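2,3-dihydroxybenzoate-AMP ligase (Bacillus subtilis, PDB 1MDB) is an AMP-binding enzyme of the ANL superfamily, built from a large AMP-binding domain and a smaller C-terminal domain. Local coordinates at residues Gln188-Gly191 and Leu196-Leu199; Ala233-Leu238 and Gly331-Leu336; Asp136-Ala141 and Ala157-Glu162; Gln143-Leu148 and Lys152-Ala157. All coordinates share one frame; numbering follows the deposited sequence.

Overall arrangement
Two of the four contacts are buried and two lie near the surface. Contacts 1 and 2 lie deep in the chain and touch each other, with Leu189 O packed against Ala333 CB and Ser190 CB against Glu334. Contact 1 is a hairpin mouth held by serine and backbone bonds, whereas in contact 2 the start of a helix meets a loop through one small side-chain contact, the ligands and a water. Contacts 3 and 4 have their centres about 26 Å from that of the chain. They share Ala157 and helix 137-147, contact 4 nested within the loop that contact 3 closes. Charged groups dominate contact 3; a glutamine lying on an isoleucine makes contact 4.

Contact 1. Residues Gln188-Gly191 and Leu196-Leu199; sequences QLSG and LSKL
Ser190 and Ser197 face each other across the mouth of a hairpin, each hydroxyl engaging the main chain of the opposite segment. Ser190 OG lies between its own backbone N and carbonyl carbon (chi1 54°), a placement that turns it toward the 196-199 segment, where it accepts the N-H of Lys198 at 2.7 Å from Lys198 N. In return, Ser197 OG donates to Ser190 O over 2.8 Å, approaching with a tilt of 24° from the carbonyl plane. A purely backbone bond lies on the strand side of them: Ser190 N donates to Lys198 O at 3.0 Å, in the plane of that carbonyl. Two of the three bonds join Ser190 to Lys198 and the third joins it to Ser197, so Ser190 takes part in all of them. This is the neck of the serine- and glycine-rich phosphate-binding loop of AMP-binding enzymes, carried between antiparallel strands 184-189 and 199-203; Gly191, next to Ser190, touches the bound AMP. Farther from the loop the chemistry turns apolar. Leu189 and Leu199 form a non-hydrogen-bonded antiparallel pair, and their side chains lie side by side on one face of the two-stranded sheet, with Leu189 CD2 4.1 Å from Leu199 CD1. Helix 111-120 packs on that face, placing Phe117 against Leu189 and Phe120 against Leu199. Leu199 CA adds a CA-H...O contact to Gln188 O at 3.4 Å. Lys198 leaves the interface differently: its CB passes 3.5 Å from Ser190 OG, after which the chain bends at chi2 and carries the ammonium end away, past Tyr392.

Contact 2. Residues Ala233-Leu238 and Gly331-Leu336; sequences AHNYPL and GMAEGL. With DBH (2,3-dihydroxy-benzoic acid), chain E; AMP (adenosine monophosphate), chain D.
The pocket for 2,3-dihydroxy-benzoic acid lies where the first turn of helix 235-239 faces the loop after strand 325-331, with Asn235 and Ala333 in direct touch. The CB atoms of Asn235 and Ala333 pack 3.9 Å apart. Beyond them the Asn235 amide turns to the ligand: its ND2 donates to DBH O3 at 3.1 Å with an N-H...O angle of 162°, and makes a weaker, more bent bond to DBH O6. The same ND2 also donates to a water, which in turn donates to Gly335 O at 2.7 Å, so solvent joins the two segments where no direct hydrogen bond does. A bond between Asn235 OD1 and Tyr207 OH fixes which end of the amide faces the ligand. The Tyr236 ring offers a face to DBH C12, which stands 3.4 Å above its plane and toward the rim. His234, at the N-cap position of the helix, has its CG anti to the backbone N (chi1 -180°), bringing the ring edge to the AMP phosphate; the bond from His234 NE2 to AMP O3P is weak. From the other segment Ala333 N donates to AMP O1P at 2.8 Å. Met332 to Gly335 form a type I turn. The loop after strand 325-331 thus lines both ligand pockets, as in other ANL enzymes.

Contact 3. Residues Asp136-Ala141 and Ala157-Glu162; sequences DYRSLA and AGEAEE
Glu159 O is gripped by two nitrogens of Arg138, NE at 3.1 Å and NH2 at 3.0 Å, both bonds weak because their N-H groups point somewhat aside. The carbonyl oxygen sits at the guanidinium edge, near its plane. The contact belongs to a beta-alpha-beta unit: strand 125-132 leads by way of helix 137-147 to the parallel neighbouring strand 154-157, and here the start of the helix meets the loop after the second strand. Around Arg138 a salt-bridge network spreads over the surface. Within its own segment Arg138 NH1 pairs with Asp136 OD2 at 2.7 Å; Asp136 is the N-cap residue of the helix. Glu161 approaches quite differently, laying OE2 over one face of the guanidinium, 3.1 Å from Arg138 NH1. No N-H points at this oxygen, so the attraction is one of charge alone, and the two flat groups stand 57° apart. Arg142, one turn along the helix, forms a salt bridge with Glu161 OE1. Together the two arginines probably offset the like charges of Asp136 and Glu161, whose nearest oxygens, Asp136 OD2 and Glu161 OE1, are 4.9 Å apart. Between those carboxylates lies a water that donates to both, at 2.9 Å from Asp136 OD2 and 2.7 Å from Glu161 OE1.

Contact 4. Residues Gln143-Leu148 and Lys152-Ala157; sequences QVQSKL and KNIIVA
Gln145 of helix 137-147 comes closest in backbone to Lys152, just ahead of strand 154-157, their CA atoms 7.8 Å apart. That spacing leaves the work to side chains, and Gln145 does most of it. Its CG lies anti to the carbonyl carbon (chi1 -75°) and the chain runs extended beyond it, carrying the amide across to the strand, where Ile154 comes to meet it from the opposite direction. Gln145 NE2 lies 3.4 Å from Ile154 CG1, an amide nitrogen resting on a methylene, while Gln145 CD stands 4.0 Å from the same carbon. Gln145 NE2 donates to the backbone oxygen of Leu151, the residue just before Lys152, which holds this end of the amide beside the isoleucine. Phe163 touches both Gln145 and Ile154, and Ala141 CB, one helical turn earlier, packs 3.8 Å from Ile154 CG2, so the other branch of the isoleucine also faces the helix. Within the 143-148 segment Val144 O accepts two backbone donors, Leu148 N at 2.7 Å and Lys147 N at 2.8 Å. Ser146 OG bonds back to Gln143 O, three residues earlier. The strand itself is paired on one edge with strand 125-132 through Ile155, and on the other with Leu164 through Ile154 and Val156. A helix packed on the strand that follows it, itself parallel to the strand before the helix, is the second half of a beta-alpha-beta crossover.

Contact 1. Residues Gln188-Gly191 and Leu196-Leu199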
loop_
_atom_site.group_PDB
_atom_site.type_symbol
_atom_site.label_atom_id
_atom_site.label_comp_id
_atom_site.label_asym_id
_atom_site.label_seq_id
_atom_site.Cartn_x
_atom_site.Cartn_y
_atom_site.Cartn_z
ATOM N N GLN A 188 8.025 4.712 -6.552
ATOM C CA GLN A 188 6.801 4.034 -6.137
ATOM C C GLN A 188 5.643 4.569 -6.955
ATOM O O GLN A 188 5.810 5.524 -7.720
ATOM C CB GLN A 188 6.539 4.266 -4.643
ATOM C CG GLN A 188 6.877 3.081 -3.759
ATOM C CD GLN A 188 5.935 1.895 -3.958
ATOM O OE1 GLN A 188 6.080 0.869 -3.302
ATOM N NE2 GLN A 188 4.969 2.033 -4.863
ATOM N N LEU A 189 4.471 3.964 -6.808
ATOM C CA LEU A 189 3.297 4.425 -7.557
ATOM C C LEU A 189 2.295 5.088 -6.601
ATOM O O LEU A 189 2.142 4.638 -5.478
ATOM C CB LEU A 189 2.616 3.236 -8.256
ATOM C CG LEU A 189 3.423 2.352 -9.220
ATOM C CD1 LEU A 189 2.481 1.335 -9.841
ATOM C CD2 LEU A 189 4.075 3.184 -10.311
ATOM N N SER A 190 1.646 6.163 -7.042
ATOM C CA SER A 190 0.641 6.824 -6.223
ATOM C C SER A 190 -0.644 6.002 -6.368
ATOM O O SER A 190 -0.802 5.283 -7.356
ATOM C CB SER A 190 0.391 8.256 -6.704
ATOM O OG SER A 190 0.065 8.259 -8.084
ATOM N N GLY A 191 -1.565 6.113 -5.411
ATOM C CA GLY A 191 -2.784 5.321 -5.491
ATOM C C GLY A 191 -4.133 6.005 -5.620
ATOM O O GLY A 191 -5.136 5.485 -5.126
ATOM N N LEU A 196 -3.506 6.008 -14.852
ATOM C CA LEU A 196 -2.128 6.511 -14.786
ATOM C C LEU A 196 -1.662 7.127 -13.468
ATOM O O LEU A 196 -1.814 8.326 -13.237
ATOM C CB LEU A 196 -1.875 7.523 -15.911
ATOM C CG LEU A 196 -2.260 7.129 -17.337
ATOM C CD1 LEU A 196 -1.818 8.218 -18.313
ATOM C CD2 LEU A 196 -1.625 5.795 -17.681
ATOM N N SER A 197 -1.080 6.297 -12.615
ATOM C CA SER A 197 -0.565 6.753 -11.335
ATOM C C SER A 197 0.671 7.618 -11.559
ATOM O O SER A 197 1.381 7.451 -12.555
ATOM C CB SER A 197 -0.158 5.562 -10.464
ATOM O OG SER A 197 -1.268 4.778 -10.079
ATOM N N LYS A 198 0.931 8.525 -10.622
ATOM C CA LYS A 198 2.108 9.382 -10.690
ATOM C C LYS A 198 3.251 8.539 -10.121
ATOM O O LYS A 198 3.001 7.626 -9.340
ATOM C CB LYS A 198 1.904 10.617 -9.806
ATOM C CG LYS A 198 0.598 11.353 -10.037
ATOM C CD LYS A 198 0.576 12.024 -11.390
ATOM C CE LYS A 198 -0.755 12.733 -11.614
ATOM N NZ LYS A 198 -0.655 13.794 -12.661
ATOM N N LEU A 199 4.489 8.816 -10.514
ATOM C CA LEU A 199 5.620 8.070 -9.976
ATOM C C LEU A 199 6.180 8.848 -8.777
ATOM O O LEU A 199 6.254 10.077 -8.803
ATOM C CB LEU A 199 6.696 7.846 -11.047
ATOM C CG LEU A 199 6.523 6.552 -11.855
ATOM C CD1 LEU A 199 5.128 6.501 -12.421
ATOM C CD2 LEU A 199 7.547 6.465 -12.974
#

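Contact 2. Residues Ala233-Leu238 and Gly331-Leu336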
loop_
_atom_site.group_PDB
_atom_site.type_symbol
_atom_site.label_atom_id
_atom_site.label_comp_id
_atom_site.label_asym_id
_atom_site.label_seq_id
_atom_site.Cartn_x
_atom_site.Cartn_y
_atom_site.Cartn_z
ATOM N N ALA A 233 4.764 -5.339 -3.034
ATOM C CA ALA A 233 5.433 -4.194 -3.657
ATOM C C ALA A 233 4.681 -2.889 -3.353
ATOM O O ALA A 233 5.193 -1.802 -3.618
ATOM C CB ALA A 233 5.541 -4.392 -5.167
ATOM N N HIS A 234 3.465 -2.992 -2.824
ATOM C CA HIS A 234 2.677 -1.798 -2.468
ATOM C C HIS A 234 3.294 -1.203 -1.197
ATOM O O HIS A 234 3.723 -1.943 -0.316
ATOM C CB HIS A 234 1.215 -2.163 -2.204
ATOM C CG HIS A 234 0.352 -0.990 -1.842
ATOM N ND1 HIS A 234 -0.258 -0.188 -2.788
ATOM C CD2 HIS A 234 0.045 -0.450 -0.640
ATOM C CE1 HIS A 234 -0.899 0.796 -2.181
ATOM N NE2 HIS A 234 -0.731 0.659 -0.877
ATOM N N ASN A 235 3.318 0.121 -1.096
ATOM C CA ASN A 235 3.934 0.808 0.049
ATOM C C ASN A 235 3.577 0.261 1.438
ATOM O O ASN A 235 4.434 0.184 2.316
ATOM C CB ASN A 235 3.614 2.309 -0.004
ATOM C CG ASN A 235 4.612 3.158 0.796
ATOM O OD1 ASN A 235 5.814 3.151 0.519
ATOM N ND2 ASN A 235 4.108 3.902 1.781
ATOM N N TYR A 236 2.316 -0.107 1.623
ATOM C CA TYR A 236 1.805 -0.621 2.890
ATOM C C TYR A 236 2.486 -1.954 3.276
ATOM O O TYR A 236 3.193 -2.023 4.292
ATOM C CB TYR A 236 0.271 -0.742 2.766
ATOM C CG TYR A 236 -0.498 -1.359 3.920
ATOM C CD1 TYR A 236 -1.769 -1.886 3.698
ATOM C CD2 TYR A 236 0.023 -1.415 5.218
ATOM C CE1 TYR A 236 -2.511 -2.457 4.719
ATOM C CE2 TYR A 236 -0.720 -1.996 6.265
ATOM C CZ TYR A 236 -1.988 -2.514 5.997
ATOM O OH TYR A 236 -2.748 -3.104 6.977
ATOM N N PRO A 237 2.305 -3.016 2.473
ATOM C CA PRO A 237 2.951 -4.289 2.826
ATOM C C PRO A 237 4.467 -4.327 2.572
ATOM O O PRO A 237 5.132 -5.331 2.851
ATOM C CB PRO A 237 2.184 -5.310 1.986
ATOM C CG PRO A 237 1.829 -4.509 0.752
ATOM C CD PRO A 237 1.362 -3.199 1.355
ATOM N N LEU A 238 5.021 -3.239 2.045
ATOM C CA LEU A 238 6.457 -3.178 1.803
ATOM C C LEU A 238 7.205 -2.433 2.898
ATOM O O LEU A 238 8.357 -2.761 3.186
ATOM C CB LEU A 238 6.770 -2.467 0.479
ATOM C CG LEU A 238 8.255 -2.365 0.077
ATOM C CD1 LEU A 238 8.714 -3.724 -0.470
ATOM C CD2 LEU A 238 8.454 -1.298 -1.003
ATOM N N GLY A 331 -1.708 5.286 5.759
ATOM C CA GLY A 331 -0.515 5.802 5.120
ATOM C C GLY A 331 -0.736 6.101 3.651
ATOM O O GLY A 331 -1.806 5.842 3.106
ATOM N N MET A 332 0.285 6.653 3.012
ATOM C CA MET A 332 0.241 6.992 1.593
ATOM C C MET A 332 1.644 6.784 1.046
ATOM O O MET A 332 2.631 6.996 1.762
ATOM C CB MET A 332 -0.170 8.455 1.411
ATOM C CG MET A 332 0.638 9.425 2.259
ATOM S SD MET A 332 -0.377 10.886 2.672
ATOM C CE MET A 332 -1.462 10.193 3.899
ATOM N N ALA A 333 1.737 6.388 -0.218
ATOM C CA ALA A 333 3.035 6.134 -0.821
ATOM C C ALA A 333 3.835 7.424 -0.939
ATOM O O ALA A 333 5.066 7.391 -1.086
ATOM C CB ALA A 333 2.861 5.483 -2.202
ATOM N N GLU A 334 3.130 8.553 -0.856
ATOM C CA GLU A 334 3.757 9.865 -0.948
ATOM C C GLU A 334 4.576 10.192 0.289
ATOM O O GLU A 334 5.500 11.007 0.225
ATOM C CB GLU A 334 2.715 10.973 -1.138
ATOM C CG GLU A 334 2.195 11.121 -2.539
ATOM C CD GLU A 334 1.097 10.131 -2.858
ATOM O OE1 GLU A 334 0.615 9.441 -1.930
ATOM O OE2 GLU A 334 0.710 10.052 -4.037
ATOM N N GLY A 335 4.233 9.576 1.414
ATOM C CA GLY A 335 4.983 9.847 2.626
ATOM C C GLY A 335 4.334 9.406 3.915
ATOM O O GLY A 335 4.420 8.239 4.306
ATOM N N LEU A 336 3.675 10.360 4.564
ATOM C CA LEU A 336 3.010 10.162 5.841
ATOM C C LEU A 336 2.348 8.823 6.127
ATOM O O LEU A 336 1.559 8.317 5.329
ATOM C CB LEU A 336 1.969 11.267 6.056
ATOM C CG LEU A 336 1.263 11.223 7.415
ATOM C CD1 LEU A 336 2.289 11.449 8.519
ATOM C CD2 LEU A 336 0.176 12.291 7.485
HETATM C C21 DBH E . -1.812 3.246 1.151
HETATM O O9 DBH E . -3.118 3.081 0.900
HETATM C C18 DBH E . -1.181 2.864 2.440
HETATM C C15 DBH E . -1.960 2.225 3.450
HETATM C C12 DBH E . -1.380 1.874 4.687
HETATM C C3 DBH E . 0.200 3.151 2.683
HETATM O O3 DBH E . 1.024 3.776 1.726
HETATM C C6 DBH E . 0.774 2.800 3.921
HETATM C C9 DBH E . -0.003 2.169 4.922
HETATM O O6 DBH E . 2.099 3.079 4.162
HETATM P P AMP D . -1.546 4.443 -1.127
HETATM O O1P AMP D . -0.331 5.198 -1.595
HETATM O O2P AMP D . -2.098 3.478 -2.123
HETATM O O3P AMP D . -1.331 3.800 0.219
HETATM O "O5'" AMP D . -2.797 5.513 -0.972
HETATM C "C5'" AMP D . -2.895 6.446 0.142
HETATM C "C4'" AMP D . -4.344 6.932 0.280
HETATM O "O4'" AMP D . -5.091 5.781 0.626
HETATM C "C3'" AMP D . -4.605 7.883 1.411
HETATM O "O3'" AMP D . -4.326 9.233 1.050
HETATM C "C2'" AMP D . -6.069 7.613 1.735
HETATM O "O2'" AMP D . -6.950 8.392 0.897
HETATM C "C1'" AMP D . -6.160 6.127 1.494
HETATM N N9 AMP D . -6.029 5.384 3.005
HETATM C C8 AMP D . -5.006 4.571 3.358
HETATM N N7 AMP D . -5.165 4.089 4.588
HETATM C C5 AMP D . -6.306 4.617 4.993
HETATM C C6 AMP D . -6.910 4.395 6.225
HETATM N N6 AMP D . -6.390 3.592 7.153
HETATM N N1 AMP D . -8.100 5.050 6.437
HETATM C C2 AMP D . -8.671 5.873 5.511
HETATM N N3 AMP D . -8.085 6.078 4.323
HETATM C C4 AMP D . -6.889 5.452 4.039
HETATM O O HOH W 1 5.724 6.182 3.179
#

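Contact 3. Residues Asp136-Ala141 and Ala157-Glu162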
loop_
_atom_site.group_PDB
_atom_site.type_symbol
_atom_site.label_atom_id
_atom_site.label_comp_id
_atom_site.label_asym_id
_atom_site.label_seq_id
_atom_site.Cartn_x
_atom_site.Cartn_y
_atom_site.Cartn_z
ATOM N N ASP A 136 0.006 -15.606 -17.493
ATOM C CA ASP A 136 1.329 -15.772 -18.091
ATOM C C ASP A 136 1.867 -14.370 -18.403
ATOM O O ASP A 136 1.393 -13.703 -19.326
ATOM C CB ASP A 136 1.222 -16.593 -19.379
ATOM C CG ASP A 136 2.576 -16.870 -20.005
ATOM O OD1 ASP A 136 3.375 -15.911 -20.126
ATOM O OD2 ASP A 136 2.836 -18.033 -20.382
ATOM N N TYR A 137 2.853 -13.924 -17.631
ATOM C CA TYR A 137 3.397 -12.588 -17.827
ATOM C C TYR A 137 4.296 -12.399 -19.041
ATOM O O TYR A 137 4.601 -11.262 -19.410
ATOM C CB TYR A 137 4.100 -12.109 -16.548
ATOM C CG TYR A 137 3.141 -11.852 -15.390
ATOM C CD1 TYR A 137 2.566 -12.915 -14.680
ATOM C CD2 TYR A 137 2.781 -10.553 -15.032
ATOM C CE1 TYR A 137 1.650 -12.685 -13.645
ATOM C CE2 TYR A 137 1.870 -10.311 -14.006
ATOM C CZ TYR A 137 1.306 -11.383 -13.318
ATOM O OH TYR A 137 0.388 -11.153 -12.319
ATOM N N ARG A 138 4.724 -13.491 -19.673
ATOM C CA ARG A 138 5.552 -13.345 -20.868
ATOM C C ARG A 138 4.680 -12.834 -22.004
ATOM O O ARG A 138 5.158 -12.135 -22.894
ATOM C CB ARG A 138 6.175 -14.667 -21.302
ATOM C CG ARG A 138 6.794 -15.476 -20.206
ATOM C CD ARG A 138 5.984 -16.738 -20.104
ATOM N NE ARG A 138 6.634 -17.760 -19.312
ATOM C CZ ARG A 138 6.207 -19.011 -19.251
ATOM N NH1 ARG A 138 5.127 -19.378 -19.934
ATOM N NH2 ARG A 138 6.881 -19.895 -18.533
ATOM N N SER A 139 3.401 -13.197 -21.987
ATOM C CA SER A 139 2.497 -12.742 -23.030
ATOM C C SER A 139 2.301 -11.246 -22.815
ATOM O O SER A 139 2.152 -10.487 -23.770
ATOM C CB SER A 139 1.151 -13.493 -22.967
ATOM O OG SER A 139 0.462 -13.210 -21.761
ATOM N N LEU A 140 2.309 -10.819 -21.555
ATOM C CA LEU A 140 2.182 -9.397 -21.254
ATOM C C LEU A 140 3.474 -8.737 -21.769
ATOM O O LEU A 140 3.436 -7.680 -22.395
ATOM C CB LEU A 140 2.035 -9.176 -19.740
ATOM C CG LEU A 140 2.123 -7.724 -19.240
ATOM C CD1 LEU A 140 1.128 -6.861 -20.000
ATOM C CD2 LEU A 140 1.861 -7.662 -17.721
ATOM N N ALA A 141 4.613 -9.375 -21.516
ATOM C CA ALA A 141 5.896 -8.837 -21.985
ATOM C C ALA A 141 5.851 -8.661 -23.504
ATOM O O ALA A 141 6.287 -7.637 -24.038
ATOM C CB ALA A 141 7.045 -9.783 -21.604
ATOM N N ALA A 157 11.698 -14.484 -13.923
ATOM C CA ALA A 157 12.057 -15.375 -12.838
ATOM C C ALA A 157 11.213 -16.606 -13.123
ATOM O O ALA A 157 10.005 -16.608 -12.895
ATOM C CB ALA A 157 11.705 -14.759 -11.474
ATOM N N GLY A 158 11.861 -17.637 -13.659
ATOM C CA GLY A 158 11.176 -18.869 -14.011
ATOM C C GLY A 158 11.493 -19.209 -15.459
ATOM O O GLY A 158 12.556 -18.837 -15.961
ATOM N N GLU A 159 10.580 -19.901 -16.136
ATOM C CA GLU A 159 10.786 -20.271 -17.532
ATOM C C GLU A 159 10.676 -19.023 -18.406
ATOM O O GLU A 159 9.578 -18.549 -18.707
ATOM C CB GLU A 159 9.751 -21.313 -17.963
ATOM C CG GLU A 159 9.893 -21.766 -19.404
ATOM C CD GLU A 159 11.276 -22.323 -19.707
ATOM O OE1 GLU A 159 11.690 -23.274 -19.008
ATOM O OE2 GLU A 159 11.943 -21.811 -20.638
ATOM N N ALA A 160 11.829 -18.510 -18.819
ATOM C CA ALA A 160 11.907 -17.299 -19.626
ATOM C C ALA A 160 11.482 -17.396 -21.082
ATOM O O ALA A 160 11.182 -16.380 -21.703
ATOM C CB ALA A 160 13.329 -16.737 -19.551
ATOM N N GLU A 161 11.454 -18.603 -21.634
ATOM C CA GLU A 161 11.106 -18.776 -23.043
ATOM C C GLU A 161 12.124 -17.987 -23.873
ATOM O O GLU A 161 13.326 -18.164 -23.676
ATOM C CB GLU A 161 9.659 -18.323 -23.309
ATOM C CG GLU A 161 8.721 -19.496 -23.642
ATOM C CD GLU A 161 7.292 -19.337 -23.118
ATOM O OE1 GLU A 161 6.599 -18.356 -23.474
ATOM O OE2 GLU A 161 6.853 -20.215 -22.346
ATOM N N GLU A 162 11.678 -17.117 -24.777
ATOM C CA GLU A 162 12.624 -16.364 -25.596
ATOM C C GLU A 162 13.300 -15.184 -24.895
ATOM O O GLU A 162 14.174 -14.529 -25.476
ATOM C CB GLU A 162 11.956 -15.838 -26.868
ATOM C CG GLU A 162 11.071 -14.617 -26.658
ATOM C CD GLU A 162 9.610 -14.981 -26.493
ATOM O OE1 GLU A 162 9.318 -15.961 -25.778
ATOM O OE2 GLU A 162 8.761 -14.280 -27.073
HETATM O O HOH W 2 4.141 -17.323 -22.862
#

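Contact 4. Residues Gln143-Leu148 and Lys152-Ala157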
loop_
_atom_site.group_PDB
_atom_site.type_symbol
_atom_site.label_atom_id
_atom_site.label_comp_id
_atom_site.label_asym_id
_atom_site.label_seq_id
_atom_site.Cartn_x
_atom_site.Cartn_y
_atom_site.Cartn_z
ATOM N N GLN A 143 3.292 -8.186 -25.343
ATOM C CA GLN A 143 2.424 -7.065 -25.662
ATOM C C GLN A 143 3.188 -5.764 -25.449
ATOM O O GLN A 143 3.125 -4.844 -26.273
ATOM C CB GLN A 143 1.169 -7.103 -24.781
ATOM C CG GLN A 143 0.192 -8.184 -25.202
ATOM C CD GLN A 143 -0.984 -8.329 -24.262
ATOM O OE1 GLN A 143 -2.077 -8.712 -24.681
ATOM N NE2 GLN A 143 -0.766 -8.040 -22.987
ATOM N N VAL A 144 3.929 -5.687 -24.350
ATOM C CA VAL A 144 4.684 -4.472 -24.077
ATOM C C VAL A 144 5.737 -4.195 -25.157
ATOM O O VAL A 144 5.772 -3.090 -25.700
ATOM C CB VAL A 144 5.340 -4.522 -22.680
ATOM C CG1 VAL A 144 6.123 -3.241 -22.424
ATOM C CG2 VAL A 144 4.256 -4.684 -21.615
ATOM N N GLN A 145 6.571 -5.189 -25.490
ATOM C CA GLN A 145 7.601 -4.990 -26.515
ATOM C C GLN A 145 7.035 -4.529 -27.855
ATOM O O GLN A 145 7.636 -3.686 -28.529
ATOM C CB GLN A 145 8.422 -6.264 -26.758
ATOM C CG GLN A 145 9.444 -6.601 -25.694
ATOM C CD GLN A 145 10.549 -7.518 -26.223
ATOM O OE1 GLN A 145 10.307 -8.367 -27.079
ATOM N NE2 GLN A 145 11.765 -7.353 -25.701
ATOM N N SER A 146 5.889 -5.081 -28.255
ATOM C CA SER A 146 5.300 -4.682 -29.530
ATOM C C SER A 146 4.910 -3.201 -29.489
ATOM O O SER A 146 4.730 -2.561 -30.528
ATOM C CB SER A 146 4.088 -5.566 -29.881
ATOM O OG SER A 146 3.022 -5.413 -28.966
ATOM N N LYS A 147 4.782 -2.653 -28.285
ATOM C CA LYS A 147 4.464 -1.240 -28.153
ATOM C C LYS A 147 5.765 -0.469 -27.936
ATOM O O LYS A 147 5.866 0.701 -28.296
ATOM C CB LYS A 147 3.511 -0.994 -26.980
ATOM C CG LYS A 147 2.056 -1.305 -27.276
ATOM C CD LYS A 147 1.210 -1.177 -26.018
ATOM C CE LYS A 147 -0.229 -1.615 -26.256
ATOM N NZ LYS A 147 -1.002 -1.648 -24.979
ATOM N N LEU A 148 6.761 -1.133 -27.355
ATOM C CA LEU A 148 8.052 -0.495 -27.095
ATOM C C LEU A 148 9.207 -1.391 -27.542
ATOM O O LEU A 148 9.840 -2.055 -26.724
ATOM C CB LEU A 148 8.198 -0.177 -25.600
ATOM C CG LEU A 148 7.106 0.672 -24.938
ATOM C CD1 LEU A 148 7.412 0.823 -23.456
ATOM C CD2 LEU A 148 7.025 2.033 -25.604
ATOM N N LYS A 152 14.571 -3.977 -24.563
ATOM C CA LYS A 152 15.184 -5.257 -24.918
ATOM C C LYS A 152 15.672 -6.161 -23.795
ATOM O O LYS A 152 16.181 -7.258 -24.057
ATOM C CB LYS A 152 16.321 -5.030 -25.913
ATOM C CG LYS A 152 15.826 -4.661 -27.307
ATOM C CD LYS A 152 16.973 -4.465 -28.282
ATOM C CE LYS A 152 17.872 -3.320 -27.846
ATOM N NZ LYS A 152 18.892 -2.994 -28.881
ATOM N N ASN A 153 15.529 -5.717 -22.551
ATOM C CA ASN A 153 15.944 -6.547 -21.432
ATOM C C ASN A 153 14.718 -6.983 -20.639
ATOM O O ASN A 153 14.288 -6.306 -19.707
ATOM C CB ASN A 153 16.933 -5.794 -20.542
ATOM C CG ASN A 153 18.242 -5.498 -21.260
ATOM O OD1 ASN A 153 18.762 -6.347 -21.985
ATOM N ND2 ASN A 153 18.786 -4.296 -21.055
ATOM N N ILE A 154 14.141 -8.107 -21.050
ATOM C CA ILE A 154 12.965 -8.674 -20.399
ATOM C C ILE A 154 13.494 -9.823 -19.577
ATOM O O ILE A 154 13.945 -10.823 -20.126
ATOM C CB ILE A 154 11.953 -9.233 -21.423
ATOM C CG1 ILE A 154 11.481 -8.122 -22.359
ATOM C CG2 ILE A 154 10.778 -9.888 -20.688
ATOM C CD1 ILE A 154 10.799 -6.992 -21.670
ATOM N N ILE A 155 13.454 -9.673 -18.260
ATOM C CA ILE A 155 13.969 -10.698 -17.360
ATOM C C ILE A 155 12.832 -11.460 -16.688
ATOM O O ILE A 155 11.899 -10.860 -16.136
ATOM C CB ILE A 155 14.882 -10.058 -16.306
ATOM C CG1 ILE A 155 16.007 -9.296 -17.017
ATOM C CG2 ILE A 155 15.418 -11.124 -15.364
ATOM C CD1 ILE A 155 16.759 -8.289 -16.141
ATOM N N VAL A 156 12.917 -12.784 -16.733
ATOM C CA VAL A 156 11.879 -13.636 -16.178
ATOM C C VAL A 156 12.355 -14.555 -15.075
ATOM O O VAL A 156 13.310 -15.320 -15.256
ATOM C CB VAL A 156 11.257 -14.524 -17.270
ATOM C CG1 VAL A 156 10.123 -15.350 -16.688
ATOM C CG2 VAL A 156 10.779 -13.666 -18.431
ATOM N N ALA A 157 11.698 -14.484 -13.923
ATOM C CA ALA A 157 12.057 -15.375 -12.838
ATOM C C ALA A 157 11.213 -16.606 -13.123
ATOM O O ALA A 157 10.005 -16.608 -12.895
ATOM C CB ALA A 157 11.705 -14.759 -11.474
#